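Local coordinates for uncharacterized protein (Aeromonas hydrophila J-1, PDB 6R1J), which is the AhlC component of AHL, a tripartite alpha-pore-forming toxin, and probably acts with its partner proteins in forming the membrane pore, at residues T19-S24 against N32-V37; R112-N117 against A206-F211. The protein carries 3 engineered substitutions. One frame throughout, in Å; residues are numbered along the deposited sequence.

Contact 1 (T19-S24 against N32-V37); sequences TIQSFS and NIQQNV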
loop_
_atom_site.group_PDB
_atom_site.type_symbol
_atom_site.label_atom_id
_atom_site.label_comp_id
_atom_site.label_asym_id
_atom_site.label_seq_id
_atom_site.Cartn_x
_atom_site.Cartn_y
_atom_site.Cartn_z
ATOM N N THR A 19 19.499 -0.879 3.237
ATOM C CA THR A 19 18.315 -1.714 3.482
ATOM C C THR A 19 18.136 -2.710 2.318
ATOM O O THR A 19 17.822 -3.892 2.602
ATOM C CB THR A 19 17.099 -0.834 3.764
ATOM O OG1 THR A 19 17.450 -0.061 4.907
ATOM C CG2 THR A 19 15.878 -1.656 4.088
ATOM N N ILE A 20 18.331 -2.260 1.086
ATOM C CA ILE A 20 18.202 -3.137 -0.107
ATOM C C ILE A 20 19.222 -4.276 -0.016
ATOM O O ILE A 20 18.849 -5.413 -0.348
ATOM C CB ILE A 20 18.331 -2.320 -1.391
ATOM C CG1 ILE A 20 17.077 -1.461 -1.608
ATOM C CG2 ILE A 20 18.588 -3.246 -2.563
ATOM C CD1 ILE A 20 17.188 -0.463 -2.717
ATOM N N GLN A 21 20.421 -4.025 0.509
ATOM C CA GLN A 21 21.452 -5.096 0.568
ATOM C C GLN A 21 21.109 -6.132 1.650
ATOM O O GLN A 21 21.646 -7.223 1.547
ATOM C CB GLN A 21 22.854 -4.543 0.804
ATOM C CG GLN A 21 23.311 -3.581 -0.276
ATOM C CD GLN A 21 23.351 -4.134 -1.679
ATOM O OE1 GLN A 21 23.182 -5.333 -1.913
ATOM N NE2 GLN A 21 23.527 -3.241 -2.647
ATOM N N SER A 22 20.237 -5.833 2.621
ATOM C CA SER A 22 19.949 -6.700 3.769
ATOM C C SER A 22 19.074 -7.884 3.345
ATOM O O SER A 22 18.956 -8.786 4.142
ATOM C CB SER A 22 19.338 -5.925 4.926
ATOM O OG SER A 22 17.978 -5.649 4.683
ATOM N N PHE A 23 18.461 -7.839 2.167
ATOM C CA PHE A 23 17.516 -8.863 1.692
ATOM C C PHE A 23 18.282 -10.032 1.067
ATOM O O PHE A 23 19.194 -9.809 0.279
ATOM C CB PHE A 23 16.517 -8.260 0.704
ATOM C CG PHE A 23 15.406 -7.442 1.344
ATOM C CD1 PHE A 23 15.591 -6.098 1.646
ATOM C CD2 PHE A 23 14.183 -8.021 1.652
ATOM C CE1 PHE A 23 14.558 -5.352 2.206
ATOM C CE2 PHE A 23 13.167 -7.283 2.254
ATOM C CZ PHE A 23 13.349 -5.943 2.510
ATOM N N SER A 24 17.916 -11.251 1.448
ATOM C CA SER A 24 18.494 -12.487 0.870
ATOM C C SER A 24 17.372 -13.397 0.363
ATOM O O SER A 24 16.160 -13.207 0.716
ATOM C CB SER A 24 19.393 -13.148 1.880
ATOM O OG SER A 24 18.663 -13.521 3.042
ATOM N N ASN A 32 19.836 -8.182 -9.468
ATOM C CA ASN A 32 20.156 -7.146 -10.470
ATOM C C ASN A 32 20.121 -5.749 -9.825
ATOM O O ASN A 32 21.062 -4.987 -10.004
ATOM C CB ASN A 32 19.197 -7.173 -11.644
ATOM C CG ASN A 32 19.343 -8.401 -12.529
ATOM O OD1 ASN A 32 20.233 -9.230 -12.317
ATOM N ND2 ASN A 32 18.426 -8.541 -13.470
ATOM N N ILE A 33 19.084 -5.454 -9.048
ATOM C CA ILE A 33 18.908 -4.111 -8.405
ATOM C C ILE A 33 19.967 -3.950 -7.318
ATOM O O ILE A 33 20.515 -2.836 -7.185
ATOM C CB ILE A 33 17.480 -3.987 -7.825
ATOM C CG1 ILE A 33 16.454 -4.055 -8.937
ATOM C CG2 ILE A 33 17.334 -2.720 -7.001
ATOM C CD1 ILE A 33 15.018 -4.198 -8.473
ATOM N N GLN A 34 20.180 -4.987 -6.506
ATOM C CA GLN A 34 21.177 -4.958 -5.394
ATOM C C GLN A 34 22.539 -4.575 -5.976
ATOM O O GLN A 34 23.258 -3.718 -5.379
ATOM C CB GLN A 34 21.275 -6.303 -4.665
ATOM C CG GLN A 34 20.076 -6.608 -3.759
ATOM C CD GLN A 34 20.225 -7.883 -2.964
ATOM O OE1 GLN A 34 20.725 -8.868 -3.488
ATOM N NE2 GLN A 34 19.813 -7.889 -1.697
ATOM N N GLN A 35 22.899 -5.158 -7.111
ATOM C CA GLN A 35 24.224 -4.877 -7.721
ATOM C C GLN A 35 24.226 -3.435 -8.254
ATOM O O GLN A 35 25.218 -2.760 -8.097
ATOM C CB GLN A 35 24.519 -5.892 -8.819
ATOM C CG GLN A 35 24.784 -7.275 -8.237
ATOM C CD GLN A 35 26.097 -7.284 -7.496
ATOM O OE1 GLN A 35 27.121 -6.834 -8.025
ATOM N NE2 GLN A 35 26.049 -7.768 -6.267
ATOM N N ASN A 36 23.183 -3.054 -8.978
ATOM C CA ASN A 36 23.005 -1.702 -9.558
ATOM C C ASN A 36 23.117 -0.648 -8.445
ATOM O O ASN A 36 23.945 0.244 -8.578
ATOM C CB ASN A 36 21.660 -1.637 -10.281
ATOM C CG ASN A 36 21.408 -0.348 -11.019
ATOM O OD1 ASN A 36 22.168 0.606 -10.877
ATOM N ND2 ASN A 36 20.389 -0.356 -11.870
ATOM N N VAL A 37 22.317 -0.747 -7.382
ATOM C CA VAL A 37 22.320 0.302 -6.322
ATOM C C VAL A 37 23.681 0.319 -5.630
ATOM O O VAL A 37 24.119 1.401 -5.211
ATOM C CB VAL A 37 21.172 0.169 -5.314
ATOM C CG1 VAL A 37 19.849 0.319 -6.036
ATOM C CG2 VAL A 37 21.212 -1.065 -4.454
#

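Contact 2 (R112-N117 against A206-F211); sequences RITQDN and AFSQQF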
loop_
_atom_site.group_PDB
_atom_site.type_symbol
_atom_site.label_atom_id
_atom_site.label_comp_id
_atom_site.label_asym_id
_atom_site.label_seq_id
_atom_site.Cartn_x
_atom_site.Cartn_y
_atom_site.Cartn_z
ATOM N N ARG A 112 17.155 0.879 -15.394
ATOM C CA ARG A 112 17.397 -0.572 -15.149
ATOM C C ARG A 112 16.681 -0.942 -13.854
ATOM O O ARG A 112 16.082 -2.035 -13.783
ATOM C CB ARG A 112 18.888 -0.938 -15.153
ATOM C CG ARG A 112 19.539 -0.907 -16.531
ATOM C CD ARG A 112 20.878 -1.629 -16.553
ATOM N NE ARG A 112 21.732 -1.310 -15.397
ATOM C CZ ARG A 112 22.579 -0.269 -15.360
ATOM N NH1 ARG A 112 22.672 0.552 -16.388
ATOM N NH2 ARG A 112 23.333 -0.042 -14.299
ATOM N N ILE A 113 16.691 -0.066 -12.855
ATOM C CA ILE A 113 15.926 -0.330 -11.615
ATOM C C ILE A 113 14.452 -0.479 -11.978
ATOM O O ILE A 113 13.847 -1.464 -11.536
ATOM C CB ILE A 113 16.117 0.754 -10.515
ATOM C CG1 ILE A 113 17.593 0.897 -10.154
ATOM C CG2 ILE A 113 15.251 0.348 -9.350
ATOM C CD1 ILE A 113 17.881 1.815 -8.978
ATOM N N THR A 114 13.895 0.445 -12.729
ATOM C CA THR A 114 12.448 0.396 -13.101
ATOM C C THR A 114 12.115 -0.922 -13.840
ATOM O O THR A 114 11.109 -1.564 -13.525
ATOM C CB THR A 114 12.112 1.519 -14.074
ATOM O OG1 THR A 114 12.522 2.741 -13.483
ATOM C CG2 THR A 114 10.653 1.562 -14.466
ATOM N N GLN A 115 12.942 -1.334 -14.794
ATOM C CA GLN A 115 12.709 -2.617 -15.542
ATOM C C GLN A 115 12.777 -3.810 -14.585
ATOM O O GLN A 115 11.852 -4.683 -14.606
ATOM C CB GLN A 115 13.631 -2.679 -16.776
ATOM C CG GLN A 115 13.309 -1.591 -17.798
ATOM C CD GLN A 115 11.921 -1.737 -18.379
ATOM O OE1 GLN A 115 11.458 -2.844 -18.629
ATOM N NE2 GLN A 115 11.234 -0.627 -18.610
ATOM N N ASP A 116 13.759 -3.870 -13.683
ATOM C CA ASP A 116 13.850 -4.969 -12.708
ATOM C C ASP A 116 12.632 -4.913 -11.772
ATOM O O ASP A 116 12.089 -5.974 -11.384
ATOM C CB ASP A 116 15.206 -4.966 -12.006
ATOM C CG ASP A 116 16.344 -5.477 -12.894
ATOM O OD1 ASP A 116 16.098 -6.487 -13.587
ATOM O OD2 ASP A 116 17.462 -4.868 -12.871
ATOM N N ASN A 117 12.176 -3.717 -11.408
ATOM C CA ASN A 117 10.979 -3.602 -10.533
ATOM C C ASN A 117 9.749 -4.198 -11.225
ATOM O O ASN A 117 9.038 -4.964 -10.568
ATOM C CB ASN A 117 10.675 -2.158 -10.155
ATOM C CG ASN A 117 11.518 -1.704 -8.983
ATOM O OD1 ASN A 117 12.204 -2.517 -8.356
ATOM N ND2 ASN A 117 11.388 -0.442 -8.603
ATOM N N ALA A 206 11.396 3.226 -3.240
ATOM C CA ALA A 206 11.807 4.430 -2.483
ATOM C C ALA A 206 13.154 4.887 -3.038
ATOM O O ALA A 206 13.369 6.083 -3.236
ATOM C CB ALA A 206 11.830 4.121 -1.021
ATOM N N PHE A 207 14.047 3.953 -3.333
ATOM C CA PHE A 207 15.390 4.284 -3.871
ATOM C C PHE A 207 15.229 5.015 -5.191
ATOM O O PHE A 207 15.808 6.064 -5.430
ATOM C CB PHE A 207 16.264 3.042 -4.012
ATOM C CG PHE A 207 17.654 3.362 -4.494
ATOM C CD1 PHE A 207 17.892 3.653 -5.821
ATOM C CD2 PHE A 207 18.710 3.418 -3.594
ATOM C CE1 PHE A 207 19.171 3.983 -6.256
ATOM C CE2 PHE A 207 19.986 3.722 -4.036
ATOM C CZ PHE A 207 20.214 4.009 -5.363
ATOM N N SER A 208 14.394 4.469 -6.044
ATOM C CA SER A 208 14.069 5.028 -7.368
ATOM C C SER A 208 13.355 6.401 -7.267
ATOM O O SER A 208 13.625 7.239 -8.106
ATOM C CB SER A 208 13.252 4.013 -8.120
ATOM O OG SER A 208 12.906 4.532 -9.390
ATOM N N GLN A 209 12.446 6.606 -6.318
ATOM C CA GLN A 209 11.819 7.943 -6.098
ATOM C C GLN A 209 12.936 8.956 -5.736
ATOM O O GLN A 209 12.979 10.001 -6.350
ATOM C CB GLN A 209 10.708 7.821 -5.045
ATOM C CG GLN A 209 9.907 9.109 -4.765
ATOM C CD GLN A 209 10.602 10.021 -3.763
ATOM O OE1 GLN A 209 11.196 9.579 -2.783
ATOM N NE2 GLN A 209 10.583 11.311 -4.044
ATOM N N GLN A 210 13.804 8.659 -4.776
ATOM C CA GLN A 210 14.930 9.548 -4.390
ATOM C C GLN A 210 15.872 9.728 -5.581
ATOM O O GLN A 210 16.312 10.873 -5.869
ATOM C CB GLN A 210 15.645 8.978 -3.175
ATOM C CG GLN A 210 14.753 8.893 -1.950
ATOM C CD GLN A 210 14.499 10.242 -1.310
ATOM O OE1 GLN A 210 15.291 11.169 -1.492
ATOM N NE2 GLN A 210 13.394 10.331 -0.580
ATOM N N PHE A 211 16.159 8.657 -6.318
ATOM C CA PHE A 211 17.028 8.760 -7.513
ATOM C C PHE A 211 16.355 9.728 -8.492
ATOM O O PHE A 211 17.024 10.545 -9.157
ATOM C CB PHE A 211 17.234 7.383 -8.163
ATOM C CG PHE A 211 18.503 7.192 -8.949
ATOM C CD1 PHE A 211 19.319 8.249 -9.325
ATOM C CD2 PHE A 211 18.879 5.913 -9.338
ATOM C CE1 PHE A 211 20.524 8.032 -9.993
ATOM C CE2 PHE A 211 20.038 5.703 -10.081
ATOM C CZ PHE A 211 20.865 6.756 -10.399
#

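Contact 1 (T19-S24 against N32-V37)
Two glutamines, Gln21 and Gln34, hold together the short connection between two helices, where helix 5-21 hands over to helix 28-70. The Gln34 side chain runs extended beyond CG. Its NE2 gives one N-H to each of two backbone carbonyls. The bond to Ile20 O is 3.0 Å from Gln34 NE2 and nearly straight, at 171°. The bond from Gln34 NE2 to Phe23 O is 2.8 Å and more bent, at 147°. Both acceptors lie near the amide plane, so the two bonds fix the rotation of the group. Gln21 answers in the other direction. Its chain bends at chi2, and its NE2 donates to Gln34 O at 2.8 Å. Gln21 NE2 also bonds Glu17. The two amide planes are 29° apart. The connection lies within an elongated, almost entirely helical bundle, consistent with the ClyA-like toxins. Beside the amides the contact is apolar: Ile20 CG2 touches Gln34 CG at 3.9 Å and Val37 CG2 at 3.9 Å. Ile20 packs on Phe200, and the Phe23 ring meets that of Phe200 edge-to-face. Thr19 and Ser22 bond through their hydroxyls to Ser22 and Thr19 of the second subunit.

Contact 2 (R112-N117 against A206-F211)
Ile113 has CG1 anti to its carbonyl carbon, and its chi2 of -173° sets CD1 out at the end of an extended branch, against Phe207. Phe207 has CG anti to the backbone N (chi1 -177°), which starts its ring off beside the carbonyl carbon. The two side chains cross at about a right angle. They join helix 78-157 to helix 163-236 within the long helical bundle. The local axes run antiparallel, with 153° between their directions, and come no nearer than 10.5 Å. The spacing is fairly wide, and Ile113 does most of the bridging. Its CD1 lies 3.7 Å from Phe207 CD1. Phe207 CE1 is the same 3.7 Å from Ile113 CD1, so the methyl meets one side bond of the ring, at an oblique angle. The methyl also meets Phe211, one helical turn on. Here it sits at the ring edge, near the ring plane, with Ile113 CD1 4.2 Å from Phe211 CD2. The other branch of the isoleucine faces a smaller residue: Ile113 CG2 is 4.4 Å from Ser208 CB. Helix 5-21 also packs on these rings, through Met13, Ala16 and Ile20 on Phe207 and Met13 on Phe211. Polar groups border the apolar patch. Asn117 OD1 bonds Thr204 OG1. No hydrogen bond links the two segments: Thr114 OG1 and Ser208 OG stay 4.5 Å apart, the first bonded to Asn110 O and the second to Asn110 OD1.

The centres of contacts 1 and 2 are 11 Å apart, and the two touch directly. Helix 28-70 carries half of contact 1 and leans on helix 78-157, which carries half of contact 2. A probable hydrogen bond joins Asn32 ND2 to Asp116 OD1 at 3.1 Å. Beside it, Ile33 CG1 packs on Asp116 CB at 3.4 Å. Phe207 of contact 2 in turn packs on Ile20 and Val37 of contact 1, so the Phe207 ring is shared by the apolar parts of both contacts. A bound sodium ion lies about 4 Å from the Gln21 side chain, while the Phe207 side chain is about 9 Å from a sodium ion. Both contacts reach the second subunit.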